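Local structure of putative exported protein (Bacteroides fragilis, 4RAA) at residues A[152-157]-A[169-174]; A[177-182]-A[235-240]; A[181-186]-A[242-247]; A[226-231]-A[251-256]. The protein is of unknown function but folds as a six-bladed beta-propeller of the YWTD superfamily and is probably exported from the cytoplasm. One frame throughout, in Å; residues are numbered along the deposited sequence.

Overall arrangement
All four contacts are partly buried. Contacts 1 and 2 lie farther out, their centres about 23 Å from the chain centre, with contact 4 at about 21 Å and contact 3 closest in at about 17 Å. Contact 1 belongs to one four-stranded blade and relies on ring and aliphatic packing. Contacts 2 and 3 share Y181 and T182 and fix the loop after strand 168-174 against helices 230-237 and 245-250, combining a hydroxyl-to-carbonyl bond with aromatic packing. Contact 4 joins the start of helix 230-237 to the next blade through a backbone bond and a proline-tyrosine contact. A salt bridge from K178 reaches D156 of contact 1, and a hydrogen bond from T183 reaches S255 of contact 4.

Contact 1 of 4, residues A[152-157]-A[169-174]; sequences SKLSDF and IDYKMN
Y171 and F157 carry most of this contact, and they meet mainly through a methylene and a ring, not through two overlapping rings. CB of Y171 sits over the centre of the F157 ring, 3.4 Å from its centroid and close to the ring normal, in a CH-pi contact. The side chains cross at about a right angle. Their ring planes are turned by 27° and slid apart, the centroids of F157 and Y171 being 5.3 Å from each other, so there is little overlap. CG of Y171 is anti to the carbonyl carbon (chi1 -56°), on the side of the short 3-10 segment 153-156, whose residues K153 and L154 meet the ring. CG of K153 lies over one face of the Y171 ring, offset toward the rim, and the extended chain carries CD on to 3.7 Å from Y171 CE1. L154 crosses the same ring at about a right angle, its CD1 3.9 Å from Y171 CD2.

F157 also faces N174 across the backbone as an antiparallel non-hydrogen-bonded pair, with side chains diverging. Beside this pair, CA of F157 makes a CA-H...O contact of 3.3 Å with O of M173, a selenomethionine.

The contact lies at one side of a four-stranded antiparallel blade of the propeller. Strand 168-174 is the outermost strand and pairs with strand 157-162, where I169 and D170 both face V161 in a classic beta bulge. The loop that carries K153 and L154 folds back beside this edge strand, and L154 and Y171 both pack on V160 of strand 157-162.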
loop_
_atom_site.group_PDB
_atom_site.type_symbol
_atom_site.label_atom_id
_atom_site.label_comp_id
_atom_site.label_asym_id
_atom_site.label_seq_id
_atom_site.Cartn_x
_atom_site.Cartn_y
_atom_site.Cartn_z
ATOM N N SER A 152 -22.814 2.877 0.874
ATOM C CA SER A 152 -21.639 3.468 1.563
ATOM C C SER A 152 -21.781 4.919 2.085
ATOM O O SER A 152 -22.365 5.750 1.393
ATOM C CB SER A 152 -20.445 3.370 0.588
ATOM O OG SER A 152 -19.329 4.143 0.980
ATOM N N LYS A 153 -21.257 5.211 3.288
ATOM C CA LYS A 153 -21.300 6.587 3.872
ATOM C C LYS A 153 -20.571 7.586 2.986
ATOM O O LYS A 153 -20.992 8.738 2.861
ATOM C CB LYS A 153 -20.699 6.663 5.292
ATOM C CG LYS A 153 -20.788 8.062 5.927
ATOM C CD LYS A 153 -20.363 8.125 7.392
ATOM C CE LYS A 153 -20.454 9.560 7.919
ATOM N NZ LYS A 153 -20.060 9.718 9.352
ATOM N N LEU A 154 -19.472 7.133 2.392
ATOM C CA LEU A 154 -18.685 7.938 1.459
ATOM C C LEU A 154 -19.484 8.409 0.225
ATOM O O LEU A 154 -19.147 9.437 -0.369
ATOM C CB LEU A 154 -17.434 7.154 1.034
ATOM C CG LEU A 154 -16.405 7.836 0.139
ATOM C CD1 LEU A 154 -15.879 9.122 0.752
ATOM C CD2 LEU A 154 -15.266 6.881 -0.128
ATOM N N SER A 155 -20.527 7.658 -0.150
ATOM C CA SER A 155 -21.428 8.023 -1.257
ATOM C C SER A 155 -22.271 9.279 -0.999
ATOM O O SER A 155 -22.813 9.824 -1.948
ATOM C CB SER A 155 -22.393 6.877 -1.577
ATOM O OG SER A 155 -21.716 5.637 -1.670
ATOM N N ASP A 156 -22.424 9.688 0.272
ATOM C CA ASP A 156 -23.180 10.899 0.673
ATOM C C ASP A 156 -22.332 12.180 0.801
ATOM O O ASP A 156 -22.814 13.198 1.321
ATOM C CB ASP A 156 -23.916 10.646 2.006
ATOM C CG ASP A 156 -24.950 9.532 1.920
ATOM O OD1 ASP A 156 -25.562 9.329 0.844
ATOM O OD2 ASP A 156 -25.173 8.875 2.959
ATOM N N PHE A 157 -21.080 12.134 0.343
ATOM C CA PHE A 157 -20.181 13.290 0.363
ATOM C C PHE A 157 -19.458 13.424 -0.970
ATOM O O PHE A 157 -19.327 12.442 -1.715
ATOM C CB PHE A 157 -19.168 13.159 1.493
ATOM C CG PHE A 157 -19.766 13.275 2.859
ATOM C CD1 PHE A 157 -20.245 12.145 3.531
ATOM C CD2 PHE A 157 -19.827 14.512 3.507
ATOM C CE1 PHE A 157 -20.783 12.249 4.820
ATOM C CE2 PHE A 157 -20.368 14.623 4.798
ATOM C CZ PHE A 157 -20.847 13.490 5.455
ATOM N N ILE A 169 -10.256 10.321 7.855
ATOM C CA ILE A 169 -10.248 11.251 9.005
ATOM C C ILE A 169 -11.605 11.950 9.072
ATOM O O ILE A 169 -12.258 11.904 10.115
ATOM C CB ILE A 169 -9.092 12.280 8.946
ATOM C CG1 ILE A 169 -7.746 11.543 9.017
ATOM C CG2 ILE A 169 -9.200 13.290 10.100
ATOM C CD1 ILE A 169 -6.525 12.417 8.795
ATOM N N ASP A 170 -12.008 12.607 7.978
ATOM C CA ASP A 170 -13.318 13.277 7.911
ATOM C C ASP A 170 -13.865 13.352 6.486
ATOM O O ASP A 170 -13.102 13.471 5.532
ATOM C CB ASP A 170 -13.234 14.689 8.520
ATOM C CG ASP A 170 -14.613 15.299 8.863
ATOM O OD1 ASP A 170 -15.656 14.607 8.885
ATOM O OD2 ASP A 170 -14.645 16.505 9.154
ATOM N N TYR A 171 -15.190 13.260 6.378
ATOM C CA TYR A 171 -15.911 13.362 5.118
ATOM C C TYR A 171 -16.256 14.838 4.949
ATOM O O TYR A 171 -16.675 15.487 5.914
ATOM C CB TYR A 171 -17.196 12.538 5.135
ATOM C CG TYR A 171 -17.031 11.073 5.451
ATOM C CD1 TYR A 171 -17.024 10.621 6.781
ATOM C CD2 TYR A 171 -16.912 10.125 4.427
ATOM C CE1 TYR A 171 -16.881 9.265 7.080
ATOM C CE2 TYR A 171 -16.773 8.768 4.709
ATOM C CZ TYR A 171 -16.753 8.340 6.033
ATOM O OH TYR A 171 -16.615 7.001 6.315
ATOM N N LYS A 172 -16.123 15.343 3.719
ATOM C CA LYS A 172 -16.281 16.768 3.407
ATOM C C LYS A 172 -17.302 17.023 2.304
ATOM O O LYS A 172 -17.305 16.323 1.291
ATOM C CB LYS A 172 -14.925 17.326 2.941
ATOM C CG LYS A 172 -13.755 17.172 3.920
ATOM C CD LYS A 172 -14.004 17.899 5.239
ATOM C CE LYS A 172 -12.776 17.922 6.133
ATOM N NZ LYS A 172 -13.033 18.626 7.418
HETATM N N MSE A 173 -18.119 18.057 2.503
HETATM C CA MSE A 173 -19.160 18.521 1.567
HETATM C C MSE A 173 -20.274 17.550 1.265
HETATM O O MSE A 173 -20.080 16.567 0.551
HETATM C CB MSE A 173 -18.589 19.061 0.261
HETATM C CG MSE A 173 -18.136 20.483 0.535
HETATM SE SE MSE A 173 -16.887 20.974 -0.869
HETATM C CE MSE A 173 -18.336 21.354 -2.124
ATOM N N ASN A 174 -21.463 17.883 1.766
ATOM C CA ASN A 174 -22.668 17.083 1.594
ATOM C C ASN A 174 -23.104 17.028 0.117
ATOM O O ASN A 174 -23.143 18.066 -0.542
ATOM C CB ASN A 174 -23.796 17.677 2.447
ATOM C CG ASN A 174 -24.965 16.738 2.585
ATOM O OD1 ASN A 174 -26.063 17.024 2.100
ATOM N ND2 ASN A 174 -24.729 15.582 3.212
#

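Contact 2 of 4, residues A[177-182]-A[235-240]; sequences FKSGYT and KTSNQG
S179 and G240 are joined by a hydrogen bond in which S179 OG donates to the carbonyl O of G240 over 3.0 Å. The serine hydroxyl approaches at a C=O...donor angle of 121°, tilted somewhat from the carbonyl plane. OG stands anti to the backbone N of S179 (chi1 178°), which turns it to the other segment. The same oxygen accepts from Y181 N at 3.0 Å in a nearly straight bond, so an ST turn fixes the hydroxyl from its own side of the contact.

F177 approaches differently, with the edge of its ring. CB of S237 lies in the plane of that ring, 3.7 Å from F177 CZ, and S237 OG is at a similar distance. The serine oxygen is bonded to S242 O, so its meeting with the phenylalanine is packing alone. Between these two side-chain contacts the backbones come close. Having no side chain, G240 admits K178 O to within 3.4 Å of its CA, as a CA-H...O contact.

The end of helix 230-237 sets up this geometry: N238, with positive phi, leaves the helix in a Schellman motif, and the chain then turns to bring G240 against 178-179. Segment 177-182 belongs to the long loop that follows strand 168-174. F177 packs on L230, L233 and N234 of helix 230-237, and its ring meets that of Y244 with planes at about 80°. K178 reaches the other way, to a salt bridge with D156, linking the loop 177-182 to the loop ahead of strand 157-162.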
loop_
_atom_site.group_PDB
_atom_site.type_symbol
_atom_site.label_atom_id
_atom_site.label_comp_id
_atom_site.label_asym_id
_atom_site.label_seq_id
_atom_site.Cartn_x
_atom_site.Cartn_y
_atom_site.Cartn_z
ATOM N N PHE A 177 -27.622 15.438 -4.615
ATOM C CA PHE A 177 -27.907 14.721 -5.859
ATOM C C PHE A 177 -26.862 13.626 -6.018
ATOM O O PHE A 177 -25.668 13.934 -6.141
ATOM C CB PHE A 177 -27.875 15.648 -7.077
ATOM C CG PHE A 177 -28.139 14.933 -8.364
ATOM C CD1 PHE A 177 -29.423 14.474 -8.663
ATOM C CD2 PHE A 177 -27.106 14.669 -9.255
ATOM C CE1 PHE A 177 -29.675 13.779 -9.836
ATOM C CE2 PHE A 177 -27.352 13.983 -10.436
ATOM C CZ PHE A 177 -28.638 13.541 -10.733
ATOM N N LYS A 178 -27.314 12.366 -6.004
ATOM C CA LYS A 178 -26.437 11.198 -6.148
ATOM C C LYS A 178 -26.737 10.478 -7.454
ATOM O O LYS A 178 -27.903 10.208 -7.762
ATOM C CB LYS A 178 -26.594 10.233 -4.970
ATOM C CG LYS A 178 -26.161 10.812 -3.626
ATOM C CD LYS A 178 -26.006 9.741 -2.548
ATOM C CE LYS A 178 -27.309 9.036 -2.191
ATOM N NZ LYS A 178 -27.089 7.985 -1.155
ATOM N N SER A 179 -25.676 10.173 -8.206
ATOM C CA SER A 179 -25.786 9.490 -9.491
ATOM C C SER A 179 -24.472 8.855 -9.920
ATOM O O SER A 179 -23.391 9.230 -9.439
ATOM C CB SER A 179 -26.231 10.480 -10.582
ATOM O OG SER A 179 -26.312 9.870 -11.865
ATOM N N GLY A 180 -24.597 7.887 -10.830
ATOM C CA GLY A 180 -23.456 7.239 -11.464
ATOM C C GLY A 180 -22.836 8.118 -12.535
ATOM O O GLY A 180 -21.656 7.944 -12.860
ATOM N N TYR A 181 -23.625 9.067 -13.057
ATOM C CA TYR A 181 -23.212 9.994 -14.112
ATOM C C TYR A 181 -22.742 11.332 -13.515
ATOM O O TYR A 181 -23.504 11.980 -12.800
ATOM C CB TYR A 181 -24.378 10.200 -15.088
ATOM C CG TYR A 181 -24.871 8.901 -15.708
ATOM C CD1 TYR A 181 -24.250 8.373 -16.849
ATOM C CD2 TYR A 181 -25.947 8.183 -15.157
ATOM C CE1 TYR A 181 -24.673 7.177 -17.426
ATOM C CE2 TYR A 181 -26.388 6.981 -15.740
ATOM C CZ TYR A 181 -25.748 6.483 -16.873
ATOM O OH TYR A 181 -26.155 5.304 -17.455
ATOM N N THR A 182 -21.489 11.707 -13.808
ATOM C CA THR A 182 -20.840 12.962 -13.369
ATOM C C THR A 182 -20.770 13.916 -14.546
ATOM O O THR A 182 -20.520 13.476 -15.663
ATOM C CB THR A 182 -19.381 12.716 -12.943
ATOM O OG1 THR A 182 -19.327 11.601 -12.051
ATOM C CG2 THR A 182 -18.764 13.972 -12.271
ATOM N N LYS A 235 -35.489 15.069 -11.890
ATOM C CA LYS A 235 -36.509 14.809 -12.920
ATOM C C LYS A 235 -35.866 14.242 -14.196
ATOM O O LYS A 235 -36.322 13.221 -14.718
ATOM C CB LYS A 235 -37.344 16.078 -13.219
ATOM C CG LYS A 235 -38.346 16.000 -14.383
ATOM C CD LYS A 235 -39.313 14.815 -14.294
ATOM C CE LYS A 235 -40.137 14.606 -15.559
ATOM N NZ LYS A 235 -41.125 15.692 -15.782
ATOM N N THR A 236 -34.800 14.891 -14.669
ATOM C CA THR A 236 -34.069 14.458 -15.876
ATOM C C THR A 236 -33.120 13.256 -15.674
ATOM O O THR A 236 -32.536 12.780 -16.646
ATOM C CB THR A 236 -33.278 15.632 -16.497
ATOM O OG1 THR A 236 -32.356 16.162 -15.536
ATOM C CG2 THR A 236 -34.231 16.732 -16.940
ATOM N N SER A 237 -32.960 12.780 -14.437
ATOM C CA SER A 237 -32.094 11.643 -14.113
ATOM C C SER A 237 -32.813 10.433 -13.500
ATOM O O SER A 237 -32.143 9.442 -13.196
ATOM C CB SER A 237 -31.027 12.113 -13.126
ATOM O OG SER A 237 -30.022 11.135 -12.962
ATOM N N ASN A 238 -34.141 10.496 -13.328
ATOM C CA ASN A 238 -34.925 9.443 -12.662
ATOM C C ASN A 238 -34.315 9.107 -11.290
ATOM O O ASN A 238 -34.019 7.945 -10.995
ATOM C CB ASN A 238 -35.065 8.176 -13.540
ATOM C CG ASN A 238 -35.794 8.416 -14.864
ATOM O OD1 ASN A 238 -35.593 7.666 -15.817
ATOM N ND2 ASN A 238 -36.652 9.427 -14.929
ATOM N N GLN A 239 -34.092 10.153 -10.490
ATOM C CA GLN A 239 -33.487 10.062 -9.153
ATOM C C GLN A 239 -32.082 9.430 -9.201
ATOM O O GLN A 239 -31.748 8.571 -8.377
ATOM C CB GLN A 239 -34.405 9.309 -8.162
ATOM C CG GLN A 239 -35.859 9.778 -8.116
ATOM C CD GLN A 239 -36.080 11.192 -7.601
ATOM O OE1 GLN A 239 -36.912 11.937 -8.140
ATOM N NE2 GLN A 239 -35.349 11.571 -6.555
ATOM N N GLY A 240 -31.275 9.843 -10.181
ATOM C CA GLY A 240 -29.893 9.350 -10.325
ATOM C C GLY A 240 -29.637 8.114 -11.171
ATOM O O GLY A 240 -28.476 7.789 -11.439
#

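Contact 3 of 4, residues A[181-186]-A[242-247]; sequences YTTGPS and SNYLYD
Y181 and N243 stack, the tyrosine ring lying against the asparagine amide with planes only 7° apart. CB of N243 lies over the centre of the ring, 3.7 Å from its centroid, and N243 CG, anti to the backbone N (chi1 -166°), approaches Y181 CD1 to 3.5 Å. The carbonyl of Y181 takes part separately: Y244 OH donates to Y181 O over 2.8 Å, coming from above the carbonyl plane, 45° out of it. T183 CB packs near the plane of the Y244 ring, at its edge, and the two side chains cross at about a right angle. L245 adds an apolar end, with CD1 3.7 Å from T183 OG1.

In the next shell one bond is local and two come from outside the segments. N243 OD1 accepts from L245 N over 3.1 Å, a capping bond before helix 245-250, its donor above the carbonyl plane of the amide, which would limit rotation of the amide stacked on Y181. T183 OG1 bonds to S255 O, and S242 OG to the side chain of N238.

Segment 181-186 is part of the loop between strands 168-174 and 189-192, and here it lies against the start of helix 245-250. Y244 also packs on T236 of helix 230-237 and on F202, while P185 reaches Y256 and C258 of strand 254-261.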
loop_
_atom_site.group_PDB
_atom_site.type_symbol
_atom_site.label_atom_id
_atom_site.label_comp_id
_atom_site.label_asym_id
_atom_site.label_seq_id
_atom_site.Cartn_x
_atom_site.Cartn_y
_atom_site.Cartn_z
ATOM N N TYR A 181 -23.625 9.067 -13.057
ATOM C CA TYR A 181 -23.212 9.994 -14.112
ATOM C C TYR A 181 -22.742 11.332 -13.515
ATOM O O TYR A 181 -23.504 11.980 -12.800
ATOM C CB TYR A 181 -24.378 10.200 -15.088
ATOM C CG TYR A 181 -24.871 8.901 -15.708
ATOM C CD1 TYR A 181 -24.250 8.373 -16.849
ATOM C CD2 TYR A 181 -25.947 8.183 -15.157
ATOM C CE1 TYR A 181 -24.673 7.177 -17.426
ATOM C CE2 TYR A 181 -26.388 6.981 -15.740
ATOM C CZ TYR A 181 -25.748 6.483 -16.873
ATOM O OH TYR A 181 -26.155 5.304 -17.455
ATOM N N THR A 182 -21.489 11.707 -13.808
ATOM C CA THR A 182 -20.840 12.962 -13.369
ATOM C C THR A 182 -20.770 13.916 -14.546
ATOM O O THR A 182 -20.520 13.476 -15.663
ATOM C CB THR A 182 -19.381 12.716 -12.943
ATOM O OG1 THR A 182 -19.327 11.601 -12.051
ATOM C CG2 THR A 182 -18.764 13.972 -12.271
ATOM N N THR A 183 -20.901 15.218 -14.294
ATOM C CA THR A 183 -20.907 16.213 -15.381
ATOM C C THR A 183 -19.693 17.130 -15.462
ATOM O O THR A 183 -19.282 17.471 -16.570
ATOM C CB THR A 183 -22.191 17.078 -15.382
ATOM O OG1 THR A 183 -22.217 17.887 -16.570
ATOM C CG2 THR A 183 -22.316 17.983 -14.133
ATOM N N GLY A 184 -19.144 17.539 -14.316
ATOM C CA GLY A 184 -18.018 18.484 -14.268
ATOM C C GLY A 184 -16.682 17.941 -14.754
ATOM O O GLY A 184 -16.641 16.878 -15.374
ATOM N N PRO A 185 -15.570 18.666 -14.490
ATOM C CA PRO A 185 -14.242 18.180 -14.911
ATOM C C PRO A 185 -13.788 17.012 -14.056
ATOM O O PRO A 185 -14.341 16.790 -12.973
ATOM C CB PRO A 185 -13.333 19.378 -14.670
ATOM C CG PRO A 185 -13.978 20.084 -13.533
ATOM C CD PRO A 185 -15.459 19.926 -13.736
ATOM N N SER A 186 -12.799 16.273 -14.549
ATOM C CA SER A 186 -12.248 15.108 -13.832
ATOM C C SER A 186 -11.371 15.528 -12.646
ATOM O O SER A 186 -11.364 14.853 -11.621
ATOM C CB SER A 186 -11.465 14.210 -14.784
ATOM O OG SER A 186 -10.435 14.946 -15.394
ATOM N N SER A 242 -30.688 7.491 -14.497
ATOM C CA SER A 242 -30.440 7.789 -15.931
ATOM C C SER A 242 -29.501 8.967 -16.168
ATOM O O SER A 242 -29.327 9.820 -15.291
ATOM C CB SER A 242 -31.762 8.084 -16.631
ATOM O OG SER A 242 -32.644 6.998 -16.472
ATOM N N ASN A 243 -28.934 9.019 -17.376
ATOM C CA ASN A 243 -28.002 10.080 -17.757
ATOM C C ASN A 243 -28.729 11.372 -18.159
ATOM O O ASN A 243 -29.243 11.502 -19.263
ATOM C CB ASN A 243 -27.049 9.627 -18.873
ATOM C CG ASN A 243 -25.847 10.565 -19.065
ATOM O OD1 ASN A 243 -25.668 11.564 -18.356
ATOM N ND2 ASN A 243 -25.004 10.228 -20.033
ATOM N N TYR A 244 -28.780 12.295 -17.209
ATOM C CA TYR A 244 -29.306 13.668 -17.370
ATOM C C TYR A 244 -28.522 14.588 -18.310
ATOM O O TYR A 244 -29.067 15.600 -18.745
ATOM C CB TYR A 244 -29.347 14.381 -15.999
ATOM C CG TYR A 244 -27.993 14.468 -15.295
ATOM C CD1 TYR A 244 -27.107 15.533 -15.542
ATOM C CD2 TYR A 244 -27.584 13.466 -14.391
ATOM C CE1 TYR A 244 -25.862 15.593 -14.912
ATOM C CE2 TYR A 244 -26.346 13.525 -13.757
ATOM C CZ TYR A 244 -25.494 14.587 -14.012
ATOM O OH TYR A 244 -24.279 14.637 -13.371
ATOM N N LEU A 245 -27.245 14.278 -18.557
ATOM C CA LEU A 245 -26.345 15.105 -19.391
ATOM C C LEU A 245 -26.929 15.606 -20.718
ATOM O O LEU A 245 -26.625 16.727 -21.122
ATOM C CB LEU A 245 -25.024 14.366 -19.658
ATOM C CG LEU A 245 -23.906 15.084 -20.434
ATOM C CD1 LEU A 245 -23.459 16.352 -19.708
ATOM C CD2 LEU A 245 -22.730 14.134 -20.640
ATOM N N TYR A 246 -27.751 14.788 -21.382
ATOM C CA TYR A 246 -28.389 15.197 -22.653
ATOM C C TYR A 246 -29.396 16.292 -22.391
ATOM O O TYR A 246 -29.347 17.317 -23.061
ATOM C CB TYR A 246 -29.072 14.048 -23.422
ATOM C CG TYR A 246 -29.816 14.532 -24.682
ATOM C CD1 TYR A 246 -29.117 14.908 -25.850
ATOM C CD2 TYR A 246 -31.221 14.639 -24.701
ATOM C CE1 TYR A 246 -29.791 15.362 -26.983
ATOM C CE2 TYR A 246 -31.903 15.089 -25.833
ATOM C CZ TYR A 246 -31.185 15.447 -26.965
ATOM O OH TYR A 246 -31.857 15.880 -28.080
ATOM N N ASP A 247 -30.310 16.054 -21.448
ATOM C CA ASP A 247 -31.330 17.051 -21.082
ATOM C C ASP A 247 -30.727 18.337 -20.526
ATOM O O ASP A 247 -31.245 19.425 -20.784
ATOM C CB ASP A 247 -32.354 16.483 -20.082
ATOM C CG ASP A 247 -33.363 15.537 -20.719
ATOM O OD1 ASP A 247 -33.558 15.544 -21.954
ATOM O OD2 ASP A 247 -34.013 14.798 -19.955
#

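Contact 4 of 4, residues A[226-231]-A[251-256]; sequences DIPSLD and SDYISY
D226 and I254 are tied by a backbone hydrogen bond, I254 N to D226 O, of 2.7 Å and 156° at the hydrogen. It joins the approach to helix 230-237 to the start of strand 254-261, an outermost strand of a four-stranded antiparallel propeller blade. S229 holds the N-cap position of the helix and bonds through OG to F232 N.

Between these points P228 lies on Y253. CA of the proline is over one face of the tyrosine ring, offset toward the rim and 3.6 Å from the centroid, in a CH-pi contact. The two side chains cross obliquely, and P228 CG reaches Y253 CB at 4.0 Å. CG of Y253 is anti to the carbonyl carbon (chi1 -69°), on the side of P228; D226 O lies at the ring edge, in plane, and I227 O is 3.3 Å from CD1 of Y253. The ring also meets that of F232 edge-to-face, so the first turn of the helix shares in holding it. P228 continues the packing onto L233 and L248 of the two helices. On the strand side, I254 CG1 rests 3.5 Å from D226 O, the oxygen its own backbone N grips.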
loop_
_atom_site.group_PDB
_atom_site.type_symbol
_atom_site.label_atom_id
_atom_site.label_comp_id
_atom_site.label_asym_id
_atom_site.label_seq_id
_atom_site.Cartn_x
_atom_site.Cartn_y
_atom_site.Cartn_z
ATOM N N ASP A 226 -27.446 29.971 -14.703
ATOM C CA ASP A 226 -27.087 29.502 -13.378
ATOM C C ASP A 226 -26.837 27.994 -13.446
ATOM O O ASP A 226 -26.991 27.383 -14.505
ATOM C CB ASP A 226 -28.258 29.820 -12.413
ATOM C CG ASP A 226 -27.856 29.840 -10.939
ATOM O OD1 ASP A 226 -26.670 29.707 -10.597
ATOM O OD2 ASP A 226 -28.756 30.001 -10.099
ATOM N N ILE A 227 -26.368 27.425 -12.343
ATOM C CA ILE A 227 -26.288 25.966 -12.187
ATOM C C ILE A 227 -27.710 25.370 -12.151
ATOM O O ILE A 227 -28.656 26.060 -11.748
ATOM C CB ILE A 227 -25.590 25.513 -10.873
ATOM C CG1 ILE A 227 -26.039 26.394 -9.674
ATOM C CG2 ILE A 227 -24.086 25.548 -11.058
ATOM C CD1 ILE A 227 -25.964 25.763 -8.313
ATOM N N PRO A 228 -27.866 24.089 -12.541
ATOM C CA PRO A 228 -29.185 23.435 -12.467
ATOM C C PRO A 228 -29.693 23.277 -11.038
ATOM O O PRO A 228 -28.879 23.087 -10.131
ATOM C CB PRO A 228 -28.920 22.049 -13.062
ATOM C CG PRO A 228 -27.676 22.217 -13.836
ATOM C CD PRO A 228 -26.850 23.158 -13.056
ATOM N N SER A 229 -31.013 23.345 -10.851
ATOM C CA SER A 229 -31.622 23.132 -9.526
ATOM C C SER A 229 -31.575 21.643 -9.175
ATOM O O SER A 229 -31.329 20.802 -10.041
ATOM C CB SER A 229 -33.081 23.619 -9.495
ATOM O OG SER A 229 -33.915 22.864 -10.359
ATOM N N LEU A 230 -31.823 21.318 -7.914
ATOM C CA LEU A 230 -31.868 19.912 -7.483
ATOM C C LEU A 230 -33.048 19.170 -8.135
ATOM O O LEU A 230 -32.900 18.013 -8.526
ATOM C CB LEU A 230 -31.941 19.813 -5.956
ATOM C CG LEU A 230 -31.891 18.425 -5.301
ATOM C CD1 LEU A 230 -30.649 17.663 -5.737
ATOM C CD2 LEU A 230 -31.943 18.554 -3.786
ATOM N N ASP A 231 -34.192 19.853 -8.267
ATOM C CA ASP A 231 -35.399 19.291 -8.902
ATOM C C ASP A 231 -35.212 18.988 -10.382
ATOM O O ASP A 231 -35.683 17.946 -10.862
ATOM C CB ASP A 231 -36.617 20.220 -8.718
ATOM C CG ASP A 231 -37.074 20.315 -7.269
ATOM O OD1 ASP A 231 -36.412 19.739 -6.382
ATOM O OD2 ASP A 231 -38.104 20.963 -7.007
ATOM N N SER A 251 -30.985 22.636 -21.928
ATOM C CA SER A 251 -31.463 23.756 -21.103
ATOM C C SER A 251 -30.560 24.983 -21.146
ATOM O O SER A 251 -29.414 24.925 -21.600
ATOM C CB SER A 251 -31.624 23.316 -19.640
ATOM O OG SER A 251 -30.370 22.996 -19.060
ATOM N N ASP A 252 -31.111 26.084 -20.634
ATOM C CA ASP A 252 -30.398 27.352 -20.497
ATOM C C ASP A 252 -29.372 27.331 -19.355
ATOM O O ASP A 252 -28.537 28.231 -19.299
ATOM C CB ASP A 252 -31.384 28.514 -20.268
ATOM C CG ASP A 252 -32.287 28.789 -21.482
ATOM O OD1 ASP A 252 -31.790 28.831 -22.632
ATOM O OD2 ASP A 252 -33.500 29.009 -21.276
ATOM N N TYR A 253 -29.439 26.337 -18.451
ATOM C CA TYR A 253 -28.494 26.185 -17.307
ATOM C C TYR A 253 -27.034 25.988 -17.725
ATOM O O TYR A 253 -26.746 25.759 -18.903
ATOM C CB TYR A 253 -28.878 24.983 -16.421
ATOM C CG TYR A 253 -30.159 25.101 -15.622
ATOM C CD1 TYR A 253 -30.274 26.029 -14.567
ATOM C CD2 TYR A 253 -31.233 24.234 -15.853
ATOM C CE1 TYR A 253 -31.439 26.113 -13.794
ATOM C CE2 TYR A 253 -32.398 24.314 -15.095
ATOM C CZ TYR A 253 -32.502 25.245 -14.068
ATOM O OH TYR A 253 -33.666 25.296 -13.336
ATOM N N ILE A 254 -26.127 26.075 -16.749
ATOM C CA ILE A 254 -24.695 25.841 -16.963
ATOM C C ILE A 254 -24.472 24.326 -17.035
ATOM O O ILE A 254 -24.617 23.618 -16.036
ATOM C CB ILE A 254 -23.797 26.475 -15.874
ATOM C CG1 ILE A 254 -23.872 28.004 -15.974
ATOM C CG2 ILE A 254 -22.340 26.024 -16.030
ATOM C CD1 ILE A 254 -23.298 28.757 -14.787
ATOM N N SER A 255 -24.092 23.868 -18.225
ATOM C CA SER A 255 -23.854 22.449 -18.530
ATOM C C SER A 255 -22.631 21.844 -17.822
ATOM O O SER A 255 -22.715 20.761 -17.263
ATOM C CB SER A 255 -23.729 22.274 -20.058
ATOM O OG SER A 255 -23.139 21.040 -20.384
ATOM N N TYR A 256 -21.511 22.557 -17.900
ATOM C CA TYR A 256 -20.201 22.167 -17.358
ATOM C C TYR A 256 -19.462 23.441 -16.960
ATOM O O TYR A 256 -19.760 24.499 -17.503
ATOM C CB TYR A 256 -19.414 21.439 -18.466
ATOM C CG TYR A 256 -17.892 21.257 -18.302
ATOM C CD1 TYR A 256 -16.984 22.279 -18.636
ATOM C CD2 TYR A 256 -17.355 20.033 -17.883
ATOM C CE1 TYR A 256 -15.604 22.094 -18.510
ATOM C CE2 TYR A 256 -15.974 19.840 -17.755
ATOM C CZ TYR A 256 -15.108 20.866 -18.075
ATOM O OH TYR A 256 -13.760 20.649 -17.942
#